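Local coordinates for conserved hypothetical protein (Agrobacterium tumefaciens, PDB 2FEX) that is of unknown function but belongs to the DJ-1/PfpI family, whose members include chaperones, proteases and glyoxalase-like enzymes, at residues A[42-45]-A[46-50]. Numbering follows the deposited sequence.
Sequences VTSM and GGLKV. With SO4 (sulfate ion), chain D.
Lys49 lies alongside Thr43, pointing the same way, and folds its side chain back along the hairpin until its ammonium group reaches the turn, where Lys49 NZ donates to Gly47 O at 2.8 Å. Bends at the second and fourth torsions make the hook, and on the way Lys49 CD passes 3.1 Å from Thr43 OG1, while Thr43 CG2 rests against CD and CE of the lysine. Lys49 NZ also donates to O3 (2.9 Å) and O1 (3.0 Å) of a sulfate, probably carried in from the crystallisation liquor. This is a tight antiparallel beta hairpin, separate from the main sheet of the DJ-1/PfpI fold, with a type I turn from Ser44 to Gly47. In the turn bond, Gly47 N sits well above the plane of the Ser44 carbonyl; Gly47 then takes a positive phi of 91°, an easy conformation for glycine. Next along, Ser44 N donates to Leu48 O, and Leu48 N returns a bond to Ser44 OG (2.9 Å), set between the backbone N and carbonyl carbon by chi1 of 69°. That hydroxyl also bonds Asp14, whose other carboxylate oxygen takes Gly46 N, tying the turn to a neighbouring loop. Val42 and Val50 close the open end with two backbone bonds, the one from Val50 N to Val42 O nearly straight at 166°. Lys49 and Val50 also pair antiparallel with a strand of the second subunit, carrying the small sheet across the dimer interface.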
ATOM      1  N   VAL A  42     -10.316  -5.976  11.005  1.00 11.68           N
ATOM      2  CA  VAL A  42     -11.043  -5.511   9.828  1.00 11.89           C
ATOM      3  C   VAL A  42     -10.388  -6.055   8.557  1.00 12.63           C
ATOM      4  O   VAL A  42      -9.236  -6.480   8.581  1.00 13.92           O
ATOM      5  CB  VAL A  42     -11.027  -3.961   9.745  1.00 11.40           C
ATOM      6  CG1 VAL A  42     -11.870  -3.377  10.940  1.00 12.37           C
ATOM      7  CG2 VAL A  42      -9.604  -3.384   9.684  1.00 12.03           C
ATOM      8  N   THR A  43     -11.123  -5.986   7.449  1.00 12.17           N
ATOM      9  CA  THR A  43     -10.590  -6.529   6.156  1.00 13.48           C
ATOM     10  C   THR A  43     -10.370  -5.349   5.216  1.00 13.16           C
ATOM     11  O   THR A  43     -11.269  -4.556   4.997  1.00 12.88           O
ATOM     12  CB  THR A  43     -11.582  -7.467   5.547  1.00 15.26           C
ATOM     13  OG1 THR A  43     -11.853  -8.548   6.469  1.00 15.84           O
ATOM     14  CG2 THR A  43     -11.060  -8.035   4.250  1.00 14.02           C
ATOM     15  N   SER A  44      -9.182  -5.223   4.671  1.00 11.38           N
ATOM     16  CA  SER A  44      -8.914  -4.096   3.751  1.00 11.22           C
ATOM     17  C   SER A  44      -9.641  -4.298   2.422  1.00 11.50           C
ATOM     18  O   SER A  44     -10.199  -5.394   2.100  1.00 11.04           O
ATOM     19  CB  SER A  44      -7.422  -4.024   3.399  1.00 10.15           C
ATOM     20  OG  SER A  44      -7.017  -5.142   2.577  1.00 11.05           O
HETATM   21  N   MSE A  45      -9.622  -3.256   1.595  1.00 13.27           N
HETATM   22  CA  MSE A  45     -10.191  -3.412   0.243  1.00 13.74           C
HETATM   23  C   MSE A  45      -9.547  -4.586  -0.496  1.00 12.89           C
HETATM   24  O   MSE A  45     -10.216  -5.251  -1.293  1.00 14.51           O
HETATM   25  CB  MSE A  45     -10.000  -2.121  -0.582  1.00 13.09           C
HETATM   26  CG  MSE A  45     -11.083  -1.117  -0.253  1.00 12.44           C
HETATM   27 SE   MSE A  45     -10.669   0.634  -1.067  1.00 20.08          SE
HETATM   28  CE  MSE A  45     -10.981   0.137  -2.996  1.00 18.54           C
ATOM     29  N   GLY A  46      -8.242  -4.770  -0.268  1.00 10.49           N
ATOM     30  CA  GLY A  46      -7.452  -5.833  -0.913  1.00 12.06           C
ATOM     31  C   GLY A  46      -7.573  -7.201  -0.246  1.00 11.84           C
ATOM     32  O   GLY A  46      -6.957  -8.179  -0.737  1.00 13.26           O
ATOM     33  N   GLY A  47      -8.432  -7.309   0.781  1.00 12.06           N
ATOM     34  CA  GLY A  47      -8.690  -8.595   1.441  1.00 12.97           C
ATOM     35  C   GLY A  47      -7.776  -8.905   2.631  1.00 12.76           C
ATOM     36  O   GLY A  47      -7.966  -9.972   3.249  1.00 13.83           O
ATOM     37  N   LEU A  48      -6.845  -8.023   2.973  1.00 11.87           N
ATOM     38  CA  LEU A  48      -5.998  -8.305   4.165  1.00 13.18           C
ATOM     39  C   LEU A  48      -6.902  -8.390   5.410  1.00 12.32           C
ATOM     40  O   LEU A  48      -7.611  -7.425   5.712  1.00 13.32           O
ATOM     41  CB  LEU A  48      -4.988  -7.167   4.439  1.00 12.06           C
ATOM     42  CG  LEU A  48      -3.927  -6.940   3.360  1.00 13.98           C
ATOM     43  CD1 LEU A  48      -3.154  -5.672   3.770  1.00 13.93           C
ATOM     44  CD2 LEU A  48      -2.977  -8.180   3.227  1.00 14.37           C
ATOM     45  N   LYS A  49      -6.745  -9.468   6.194  1.00 11.97           N
ATOM     46  CA  LYS A  49      -7.450  -9.562   7.507  1.00 12.39           C
ATOM     47  C   LYS A  49      -6.506  -9.041   8.598  1.00 12.98           C
ATOM     48  O   LYS A  49      -5.544  -9.703   8.976  1.00 13.34           O
ATOM     49  CB  LYS A  49      -7.863 -11.032   7.776  1.00 15.65           C
ATOM     50  CG  LYS A  49      -8.721 -11.690   6.671  1.00 18.54           C
ATOM     51  CD  LYS A  49      -9.760 -10.783   6.108  1.00 21.78           C
ATOM     52  CE  LYS A  49     -10.683 -11.570   5.134  1.00 24.79           C
ATOM     53  NZ  LYS A  49      -9.993 -11.859   3.813  1.00 21.75           N
ATOM     54  N   VAL A  50      -6.733  -7.796   9.023  1.00 10.94           N
ATOM     55  CA  VAL A  50      -5.813  -7.121   9.925  1.00 11.14           C
ATOM     56  C   VAL A  50      -6.321  -7.105  11.366  1.00 13.01           C
ATOM     57  O   VAL A  50      -7.477  -6.670  11.621  1.00 13.22           O
ATOM     58  CB  VAL A  50      -5.624  -5.669   9.460  1.00 11.99           C
ATOM     59  CG1 VAL A  50      -4.644  -4.968  10.413  1.00 14.82           C
ATOM     60  CG2 VAL A  50      -5.114  -5.682   7.954  1.00 12.98           C
TER
HETATM   61  S   SO4 D1001     -12.246 -12.865   1.221  1.00 44.86           S
HETATM   62  O1  SO4 D1001     -11.507 -11.603   1.219  1.00 39.26           O
HETATM   63  O2  SO4 D1001     -11.916 -13.736   0.038  1.00 37.64           O
HETATM   64  O3  SO4 D1001     -11.898 -13.586   2.467  1.00 43.30           O
HETATM   65  O4  SO4 D1001     -13.689 -12.530   1.156  1.00 44.91           O